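Putative cell adhesion protein (Parabacteroides distasonis, PDB 3LIU) is a putative fimbrillin of the FimA/Mfa1 family that probably serves as a building block of adhesive pili on the bacterial surface. Local coordinates at residues A[47-51]-A[103-109]. Sequence-based numbering, arbitrary orientation.
Sequences TVGVF and AKDITDF
Phe51 is the main bump of this contact: its ring rises from strand 45-52 and fills a hollow made by the bend of 103-109 as it turns into helix 106-110. The peptide leading into the helix lies over one face of the ring, with Asp105 C 3.5 Å above its plane, while Ala103 O and Phe109 CD2 stand at the edge. The far end of the ring comes up against the methyl of Ala103, CB lying 3.9 Å from Phe51 CZ; a residue this small leaves the ring its room. Nearer the strand, Ile106 CD1 sits 3.6 Å from Phe51 CD2, carried there by CG1 anti to the backbone N (chi1 -167°), and a branched apolar side chain suits this partly exposed border. Phe109 meets the far end obliquely, its CB and CD2 each 3.7 Å from Phe51 CZ and the ring planes inclined at 70°. Cut back to an alanine, Phe51 would probably leave a gap under the start of the helix, with Ile106 and Phe109 losing the ring they pack on. The second bump is Phe109 itself, swung toward the strand with CG anti to its backbone N (chi1 -178°). Its CE2 lies 3.9 Å from Gly49 CA, where a side chain would collide with the ring, so glycine provides the dent. Asp105 N-caps the helix through Asp108 N. This is apolar helix-on-strand packing within the FimA-family region: Ile59 of strand 57-66 also touches Phe51, while Val87 and Val89 of strand 82-90 and Leu100 of helix 94-101 flank Phe109.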
# COMPACT_ATOMS: atom_id res chain seq x y z
N THR A 47 -0.70 13.13 13.41
CA THR A 47 0.06 14.34 13.09
C THR A 47 -0.84 15.23 12.28
O THR A 47 -1.37 14.81 11.26
CB THR A 47 1.32 14.01 12.27
OG1 THR A 47 2.14 13.11 13.02
CG2 THR A 47 2.12 15.27 11.98
N VAL A 48 -1.00 16.47 12.73
CA VAL A 48 -1.89 17.44 12.12
C VAL A 48 -1.04 18.62 11.61
O VAL A 48 -0.21 19.18 12.34
CB VAL A 48 -2.93 17.93 13.13
CG1 VAL A 48 -3.87 18.98 12.51
CG2 VAL A 48 -3.74 16.73 13.71
N GLY A 49 -1.22 18.95 10.35
CA GLY A 49 -0.56 20.12 9.78
C GLY A 49 -1.62 21.16 9.51
O GLY A 49 -2.60 20.87 8.77
N VAL A 50 -1.45 22.34 10.09
CA VAL A 50 -2.38 23.47 9.86
C VAL A 50 -1.61 24.60 9.14
O VAL A 50 -0.66 25.13 9.70
CB VAL A 50 -2.89 24.02 11.22
CG1 VAL A 50 -4.00 25.07 11.01
CG2 VAL A 50 -3.42 22.88 12.08
N PHE A 51 -2.03 24.96 7.93
CA PHE A 51 -1.28 25.93 7.11
C PHE A 51 -2.19 27.11 6.73
O PHE A 51 -3.15 26.99 5.95
CB PHE A 51 -0.69 25.23 5.87
CG PHE A 51 0.31 24.14 6.20
CD1 PHE A 51 1.66 24.42 6.35
CD2 PHE A 51 -0.10 22.84 6.39
CE1 PHE A 51 2.58 23.40 6.66
CE2 PHE A 51 0.77 21.84 6.70
CZ PHE A 51 2.12 22.11 6.83
N ALA A 103 7.78 20.99 7.58
CA ALA A 103 7.06 21.56 6.43
C ALA A 103 6.71 23.05 6.60
O ALA A 103 6.24 23.49 7.67
CB ALA A 103 5.75 20.78 6.16
N LYS A 104 6.87 23.80 5.53
CA LYS A 104 6.55 25.21 5.53
C LYS A 104 5.29 25.56 4.75
O LYS A 104 4.89 26.71 4.69
CB LYS A 104 7.74 26.01 5.00
CG LYS A 104 8.91 25.98 5.95
CD LYS A 104 8.53 26.54 7.33
CE LYS A 104 9.73 26.54 8.28
NZ LYS A 104 9.27 26.34 9.68
N ASP A 105 4.66 24.55 4.18
CA ASP A 105 3.54 24.72 3.30
C ASP A 105 2.93 23.34 3.08
O ASP A 105 3.59 22.30 3.27
CB ASP A 105 3.98 25.27 1.94
CG ASP A 105 5.01 24.38 1.27
OD1 ASP A 105 6.18 24.42 1.71
OD2 ASP A 105 4.65 23.61 0.35
N ILE A 106 1.69 23.35 2.60
CA ILE A 106 0.90 22.15 2.50
C ILE A 106 1.51 21.17 1.49
O ILE A 106 1.53 19.95 1.73
CB ILE A 106 -0.59 22.53 2.18
CG1 ILE A 106 -1.53 21.34 2.37
CG2 ILE A 106 -0.73 23.13 0.81
CD1 ILE A 106 -1.99 21.19 3.78
N THR A 107 2.05 21.69 0.39
CA THR A 107 2.63 20.78 -0.62
C THR A 107 3.82 19.99 -0.09
O THR A 107 3.84 18.78 -0.28
CB THR A 107 3.07 21.49 -1.87
OG1 THR A 107 1.95 22.20 -2.38
CG2 THR A 107 3.58 20.49 -2.94
N ASP A 108 4.81 20.65 0.54
CA ASP A 108 5.94 19.92 1.15
C ASP A 108 5.45 18.93 2.20
O ASP A 108 6.00 17.84 2.31
CB ASP A 108 7.01 20.86 1.76
CG ASP A 108 7.78 21.63 0.67
OD1 ASP A 108 8.29 20.94 -0.19
OD2 ASP A 108 7.86 22.89 0.66
N PHE A 109 4.39 19.29 2.93
CA PHE A 109 3.87 18.38 3.96
C PHE A 109 3.40 17.08 3.29
O PHE A 109 3.90 16.01 3.59
CB PHE A 109 2.77 19.09 4.78
CG PHE A 109 2.18 18.26 5.89
CD1 PHE A 109 1.18 17.33 5.64
CD2 PHE A 109 2.57 18.47 7.19
CE1 PHE A 109 0.64 16.55 6.67
CE2 PHE A 109 2.04 17.74 8.21
CZ PHE A 109 1.06 16.76 7.95